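Local coordinates for protein nonribosomal peptide synthase (Streptomyces sp. MJ635-86F5, PDB 5JJP) that adenylates aliphatic beta-amino acids, probably at the expense of ATP, as a member of the ANL family of adenylating enzymes, at residues Ile205-His208 / Arg209-Ala213; Ala400-Ala403 / Ala404-Asp408; Tyr357-His360 / Gly361-Met364. All coordinates share one frame; numbering follows the deposited sequence.

Contact 1 (Ile205-His208 / Arg209-Ala213)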
loop_
_atom_site.group_PDB
_atom_site.type_symbol
_atom_site.label_atom_id
_atom_site.label_comp_id
_atom_site.label_asym_id
_atom_site.label_seq_id
_atom_site.Cartn_x
_atom_site.Cartn_y
_atom_site.Cartn_z
ATOM N N ILE A 205 0.406 -9.422 -4.478
ATOM C CA ILE A 205 1.486 -9.758 -5.408
ATOM C C ILE A 205 1.053 -9.448 -6.842
ATOM O O ILE A 205 1.834 -8.902 -7.644
ATOM C CB ILE A 205 1.930 -11.205 -5.229
ATOM C CG1 ILE A 205 2.738 -11.348 -3.938
ATOM C CG2 ILE A 205 2.824 -11.645 -6.382
ATOM C CD1 ILE A 205 2.895 -12.764 -3.490
ATOM N N ALA A 206 -0.212 -9.688 -7.142
ATOM C CA ALA A 206 -0.687 -9.469 -8.535
ATOM C C ALA A 206 -0.688 -7.979 -8.846
ATOM O O ALA A 206 -0.398 -7.571 -9.935
ATOM C CB ALA A 206 -2.075 -10.068 -8.725
ATOM N N PHE A 207 -1.019 -7.179 -7.843
ATOM C CA PHE A 207 -0.939 -5.779 -7.949
ATOM C C PHE A 207 0.504 -5.301 -8.312
ATOM O O PHE A 207 0.689 -4.575 -9.251
ATOM C CB PHE A 207 -1.386 -5.140 -6.671
ATOM C CG PHE A 207 -1.287 -3.655 -6.701
ATOM C CD1 PHE A 207 -2.145 -2.913 -7.475
ATOM C CD2 PHE A 207 -0.265 -2.984 -6.002
ATOM C CE1 PHE A 207 -2.018 -1.525 -7.563
ATOM C CE2 PHE A 207 -0.146 -1.618 -6.072
ATOM C CZ PHE A 207 -1.028 -0.886 -6.843
ATOM N N HIS A 208 1.497 -5.678 -7.514
ATOM C CA HIS A 208 2.858 -5.243 -7.754
ATOM C C HIS A 208 3.355 -5.756 -9.111
ATOM O O HIS A 208 3.979 -5.027 -9.848
ATOM C CB HIS A 208 3.745 -5.678 -6.605
ATOM C CG HIS A 208 3.380 -4.998 -5.345
ATOM N ND1 HIS A 208 3.464 -3.630 -5.210
ATOM C CD2 HIS A 208 2.792 -5.457 -4.219
ATOM C CE1 HIS A 208 3.007 -3.282 -4.025
ATOM N NE2 HIS A 208 2.568 -4.372 -3.413
ATOM N N ARG A 209 3.007 -6.990 -9.453
ATOM C CA ARG A 209 3.387 -7.517 -10.740
ATOM C C ARG A 209 2.873 -6.652 -11.890
ATOM O O ARG A 209 3.602 -6.359 -12.850
ATOM C CB ARG A 209 2.849 -8.935 -10.927
ATOM C CG ARG A 209 3.640 -10.025 -10.254
ATOM C CD ARG A 209 3.268 -11.336 -10.957
ATOM N NE ARG A 209 1.987 -11.767 -10.533
ATOM C CZ ARG A 209 0.898 -12.024 -11.259
ATOM N NH1 ARG A 209 0.861 -12.033 -12.588
ATOM N NH2 ARG A 209 -0.203 -12.354 -10.562
ATOM N N GLY A 210 1.584 -6.334 -11.842
ATOM C CA GLY A 210 0.987 -5.492 -12.856
ATOM C C GLY A 210 1.653 -4.116 -12.886
ATOM O O GLY A 210 2.023 -3.644 -13.962
ATOM N N ILE A 211 1.786 -3.460 -11.728
ATOM C CA ILE A 211 2.267 -2.093 -11.708
ATOM C C ILE A 211 3.738 -1.965 -12.212
ATOM O O ILE A 211 4.040 -1.065 -12.941
ATOM C CB ILE A 211 2.073 -1.476 -10.313
ATOM C CG1 ILE A 211 0.572 -1.185 -10.065
ATOM C CG2 ILE A 211 2.827 -0.173 -10.161
ATOM C CD1 ILE A 211 -0.008 -0.042 -10.888
ATOM N N ARG A 212 4.588 -2.932 -11.901
ATOM C CA ARG A 212 5.926 -2.929 -12.398
ATOM C C ARG A 212 6.015 -3.026 -13.886
ATOM O O ARG A 212 7.035 -2.676 -14.452
ATOM C CB ARG A 212 6.725 -4.077 -11.771
ATOM C CG ARG A 212 7.078 -3.827 -10.318
ATOM C CD ARG A 212 7.747 -5.035 -9.726
ATOM N NE ARG A 212 9.130 -5.168 -10.174
ATOM C CZ ARG A 212 9.851 -6.287 -10.083
ATOM N NH1 ARG A 212 9.313 -7.423 -9.649
ATOM N NH2 ARG A 212 11.131 -6.268 -10.474
ATOM N N ALA A 213 4.986 -3.536 -14.542
ATOM C CA ALA A 213 4.974 -3.558 -15.993
ATOM C C ALA A 213 4.897 -2.168 -16.586
ATOM O O ALA A 213 5.129 -2.011 -17.762
ATOM C CB ALA A 213 3.814 -4.400 -16.545
#
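Phe207 and Ile211 stand one turn apart on the alpha-helix 201-212, and their i to i+4 pairing joins an aromatic face to an aliphatic branch. Ile211 CG1 lies over one face of the phenyl ring, 3.9 Å from the centroid of the Phe207 ring, and makes a CH-pi contact displaced toward the rim near CZ and CE1. The torsions of the two side chains explain the fit: Phe207 CG points opposite to its backbone N (chi1 178°), which leaves the ring on the side of its own carbonyl carbon, while Ile211 CG1 stays beside its backbone N (chi1 -73°) and so leads back to that ring. At its edge the phenyl ring meets the neighbouring His208, whose CE1 lies in the ring plane; in turn Phe207 CD2 sits 3.8 Å above the plane of the His208 imidazole, toward its rim. With an alanine in place of Phe207, Ile211 CG1 would probably lose the face it rests on, and a gap would open toward Met335 and Ala336.

Two arginines pack their CB and CG against backbone carbonyls one turn back, Arg209 along Ile205 O and Arg212 past His208 O. Arg209 then doubles back so that its NH2 comes within 3.5 Å of Ala206 CB, an apolar neighbour. Arg212 NH1 is hydrogen-bonded to Tyr34 OH of helix 31-37. Helix 232-243 covers the His208 and Ile211 side through Leu240.

The backbone supplies the regular hydrogen bonds: Arg209 N to Ile205 O, Gly210 N to Ala206 O, Ile211 N to Phe207 O and Arg212 N to His208 O, all nearly straight. One step on, Ala213 N reaches back only three residues, to Gly210 O, at 3.0 Å.

Contact 2 (Ala400-Ala403 / Ala404-Asp408)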
loop_
_atom_site.group_PDB
_atom_site.type_symbol
_atom_site.label_atom_id
_atom_site.label_comp_id
_atom_site.label_asym_id
_atom_site.label_seq_id
_atom_site.Cartn_x
_atom_site.Cartn_y
_atom_site.Cartn_z
ATOM N N ALA A 400 -21.850 -8.332 3.106
ATOM C CA ALA A 400 -21.177 -7.200 2.464
ATOM C C ALA A 400 -20.167 -7.697 1.414
ATOM O O ALA A 400 -19.971 -7.073 0.373
ATOM C CB ALA A 400 -20.508 -6.325 3.489
ATOM N N THR A 401 -19.566 -8.853 1.637
ATOM C CA THR A 401 -18.624 -9.430 0.667
ATOM C C THR A 401 -19.312 -9.755 -0.634
ATOM O O THR A 401 -18.837 -9.379 -1.718
ATOM C CB THR A 401 -17.969 -10.661 1.254
ATOM O OG1 THR A 401 -17.186 -10.239 2.365
ATOM C CG2 THR A 401 -17.064 -11.372 0.251
ATOM N N ARG A 402 -20.497 -10.356 -0.526
ATOM C CA ARG A 402 -21.262 -10.770 -1.698
ATOM C C ARG A 402 -21.884 -9.620 -2.475
ATOM O O ARG A 402 -22.075 -9.715 -3.675
ATOM C CB ARG A 402 -22.326 -11.821 -1.297
ATOM C CG ARG A 402 -23.210 -12.305 -2.436
ATOM C CD ARG A 402 -22.442 -12.806 -3.690
ATOM N NE ARG A 402 -23.382 -13.137 -4.775
ATOM C CZ ARG A 402 -23.861 -12.267 -5.678
ATOM N NH1 ARG A 402 -23.493 -10.980 -5.681
ATOM N NH2 ARG A 402 -24.700 -12.700 -6.616
ATOM N N ALA A 403 -22.176 -8.523 -1.825
ATOM C CA ALA A 403 -22.659 -7.339 -2.548
ATOM C C ALA A 403 -21.531 -6.656 -3.325
ATOM O O ALA A 403 -21.764 -6.102 -4.359
ATOM C CB ALA A 403 -23.314 -6.340 -1.592
ATOM N N ALA A 404 -20.300 -6.740 -2.836
ATOM C CA ALA A 404 -19.147 -6.076 -3.493
ATOM C C ALA A 404 -18.515 -6.990 -4.520
ATOM O O ALA A 404 -18.218 -6.545 -5.612
ATOM C CB ALA A 404 -18.135 -5.652 -2.469
ATOM N N LEU A 405 -18.331 -8.271 -4.182
ATOM C CA LEU A 405 -17.753 -9.241 -5.103
ATOM C C LEU A 405 -18.813 -10.115 -5.764
ATOM O O LEU A 405 -19.286 -11.088 -5.159
ATOM C CB LEU A 405 -16.741 -10.114 -4.367
ATOM C CG LEU A 405 -15.473 -9.378 -3.912
ATOM C CD1 LEU A 405 -14.672 -10.280 -3.013
ATOM C CD2 LEU A 405 -14.606 -8.971 -5.092
ATOM N N VAL A 406 -19.151 -9.777 -7.003
ATOM C CA VAL A 406 -20.266 -10.360 -7.678
ATOM C C VAL A 406 -19.876 -11.196 -8.882
ATOM O O VAL A 406 -18.823 -10.980 -9.499
ATOM C CB VAL A 406 -21.277 -9.310 -8.083
ATOM C CG1 VAL A 406 -21.608 -8.422 -6.902
ATOM C CG2 VAL A 406 -20.753 -8.473 -9.224
ATOM N N PRO A 407 -20.740 -12.158 -9.238
ATOM C CA PRO A 407 -20.478 -12.946 -10.440
ATOM C C PRO A 407 -20.288 -12.046 -11.652
ATOM O O PRO A 407 -20.991 -11.039 -11.792
ATOM C CB PRO A 407 -21.773 -13.766 -10.611
ATOM C CG PRO A 407 -22.309 -13.903 -9.233
ATOM C CD PRO A 407 -22.028 -12.546 -8.609
ATOM N N ASP A 408 -19.293 -12.364 -12.467
ATOM C CA ASP A 408 -19.034 -11.627 -13.688
ATOM C C ASP A 408 -20.348 -11.406 -14.447
ATOM O O ASP A 408 -20.964 -12.356 -14.900
ATOM C CB ASP A 408 -18.066 -12.445 -14.524
ATOM C CG ASP A 408 -17.701 -11.800 -15.827
ATOM O OD1 ASP A 408 -18.121 -10.677 -16.132
ATOM O OD2 ASP A 408 -16.947 -12.449 -16.567
#
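Arg402 starts with CG opposite to its backbone N (chi1 179°) and bends at chi2 (52°), and these two turns carry the guanidinium forward, past the last turn of helix 398-404, to Val406 and Pro407. There Pro407 CD lies over one face of the guanidinium, 3.2 Å above its plane and displaced toward NH2. Arg402 NH1 also comes within 3.4 Å of Val406 CG1. The arginine thus spreads a flat, charged group across apolar carbon atoms, crossing both partners at about a right angle. Val406 CG1 meets the helix a second time at Ala403 O.

The backbone shows how the helix stops. Thr401 O receives Leu405 N in a short, straight bond of 2.7 Å (168°) and, weakly, Ala404 N, whose better acceptor is Ala400 O at 3.2 Å. Leu405 is the first residue to leave helical angles. Its side chain crosses that of Thr401 obliquely, with Leu405 CD1 4.2 Å from Thr401 CG2; Thr401 OG1 is hydrogen-bonded to Tyr394 N and Asp397 O.

From Leu405 the chain is already extended, with Val406 hydrogen-bonded to Val418 of strand 417-427. This is a helix-to-strand junction without an intervening loop, where helix 398-404 feeds strand 405-407 directly into the antiparallel sheet.

Contact 3 (Tyr357-His360 / Gly361-Met364)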
loop_
_atom_site.group_PDB
_atom_site.type_symbol
_atom_site.label_atom_id
_atom_site.label_comp_id
_atom_site.label_asym_id
_atom_site.label_seq_id
_atom_site.Cartn_x
_atom_site.Cartn_y
_atom_site.Cartn_z
ATOM N N TYR A 357 -7.208 3.516 -18.299
ATOM C CA TYR A 357 -7.542 2.091 -18.315
ATOM C C TYR A 357 -6.984 1.437 -17.085
ATOM O O TYR A 357 -5.984 1.895 -16.559
ATOM C CB TYR A 357 -6.899 1.378 -19.509
ATOM C CG TYR A 357 -7.199 1.976 -20.881
ATOM C CD1 TYR A 357 -8.429 1.768 -21.488
ATOM C CD2 TYR A 357 -6.227 2.692 -21.575
ATOM C CE1 TYR A 357 -8.715 2.289 -22.725
ATOM C CE2 TYR A 357 -6.480 3.200 -22.835
ATOM C CZ TYR A 357 -7.735 3.010 -23.402
ATOM O OH TYR A 357 -8.018 3.515 -24.650
ATOM N N ALA A 358 -7.625 0.375 -16.608
ATOM C CA ALA A 358 -7.071 -0.378 -15.491
ATOM C C ALA A 358 -5.605 -0.711 -15.738
ATOM O O ALA A 358 -5.177 -0.746 -16.862
ATOM C CB ALA A 358 -7.851 -1.646 -15.272
ATOM N N HIS A 359 -4.833 -0.939 -14.683
ATOM C CA HIS A 359 -3.382 -1.231 -14.824
ATOM C C HIS A 359 -3.211 -2.571 -15.474
ATOM O O HIS A 359 -4.159 -3.358 -15.558
ATOM C CB HIS A 359 -2.638 -1.240 -13.479
ATOM C CG HIS A 359 -3.129 -2.283 -12.518
ATOM N ND1 HIS A 359 -2.793 -3.618 -12.631
ATOM C CD2 HIS A 359 -3.908 -2.179 -11.420
ATOM C CE1 HIS A 359 -3.347 -4.292 -11.638
ATOM N NE2 HIS A 359 -4.021 -3.440 -10.883
ATOM N N HIS A 360 -1.985 -2.836 -15.898
ATOM C CA HIS A 360 -1.700 -3.968 -16.714
ATOM C C HIS A 360 -2.172 -5.231 -15.944
ATOM O O HIS A 360 -1.894 -5.392 -14.729
ATOM C CB HIS A 360 -0.224 -3.961 -17.021
ATOM C CG HIS A 360 0.190 -5.053 -17.921
ATOM N ND1 HIS A 360 0.504 -6.317 -17.452
ATOM C CD2 HIS A 360 0.305 -5.101 -19.264
ATOM C CE1 HIS A 360 0.794 -7.096 -18.479
ATOM N NE2 HIS A 360 0.681 -6.383 -19.588
ATOM N N GLY A 361 -2.898 -6.113 -16.626
ATOM C CA GLY A 361 -3.421 -7.309 -15.978
ATOM C C GLY A 361 -4.823 -7.196 -15.381
ATOM O O GLY A 361 -5.320 -8.161 -14.802
ATOM N N ALA A 362 -5.427 -6.021 -15.473
ATOM C CA ALA A 362 -6.763 -5.779 -14.942
ATOM C C ALA A 362 -7.606 -5.133 -16.008
ATOM O O ALA A 362 -7.075 -4.743 -17.047
ATOM C CB ALA A 362 -6.699 -4.870 -13.740
ATOM N N GLU A 363 -8.901 -4.984 -15.742
ATOM C CA GLU A 363 -9.817 -4.306 -16.656
ATOM C C GLU A 363 -10.983 -3.711 -15.879
ATOM O O GLU A 363 -11.563 -4.330 -14.963
ATOM C CB GLU A 363 -10.342 -5.295 -17.692
ATOM C CG GLU A 363 -11.017 -4.697 -18.929
ATOM C CD GLU A 363 -11.819 -5.771 -19.661
ATOM O OE1 GLU A 363 -12.931 -6.114 -19.178
ATOM O OE2 GLU A 363 -11.340 -6.295 -20.703
ATOM N N MET A 364 -11.367 -2.494 -16.255
ATOM C CA MET A 364 -12.531 -1.891 -15.630
ATOM C C MET A 364 -13.404 -1.293 -16.696
ATOM O O MET A 364 -12.918 -0.855 -17.732
ATOM C CB MET A 364 -12.134 -0.851 -14.597
ATOM C CG MET A 364 -11.251 0.247 -15.116
ATOM S SD MET A 364 -10.785 1.414 -13.803
ATOM C CE MET A 364 -10.016 2.626 -14.837
HETATM O O HOH W 1 -9.541 -0.796 -17.941
HETATM O O HOH W 2 -5.328 -2.699 -18.690
#
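His359 and Ala362 are the outer residues of a type II beta turn, and the His359 side chain packs along it. Its CB touches Ile211 CD1 on helix 201-212. With chi1 at 61°, ND1 comes round to donate to His360 O at 2.9 Å; the acceptor is close to the ring plane, though the donor stands above the carbonyl plane. CE1 approaches Ala362 CB at 4.0 Å, and this methyl lies over one ring face in a CH-pi contact. NE2, at the tip, is buried without a polar partner, with Phe207 CD1 3.9 Å away.

The turn closes through Ala362 N to His359 O, 3.0 Å. Gly361, with positive phi (92°), fits because a CB would clash with His360 O. On the arm leading into the turn, Ala358 CB packs across on Ala362 CB and on Met364 CG, and a water accepts from both Ala358 N and Met364 N.

Around it, His214 NE2, just after helix 201-212 in the chain, is hydrogen-bonded to His360 N, while residues 363-364 begin strand 363-367, which pairs with strand 381-386 and lays Met364 on Ile383 and Leu385.

Overall arrangement
Contact 1 is the buried one, contact 3 is partly buried and contact 2 lies at the surface, its centre about 23 Å from the centre of the chain, against about 12 Å for that of contact 1. Contacts 1 and 3 touch, their centres about 11 Å apart, so helix 201-212 lies directly against the turn at 359-362. Contact 2 touches neither, but it shares the antiparallel sheet with contact 3, through strands 405-407 and 363-367. The chemistry follows: regular helix bonding and aromatic packing inside, a type II turn with glycine at its third position and water between its arms at intermediate depth, and an arginine lying over apolar side chains outside. Arg386 joins the last two, salt-bridged to Asp408 and weakly paired with Glu363.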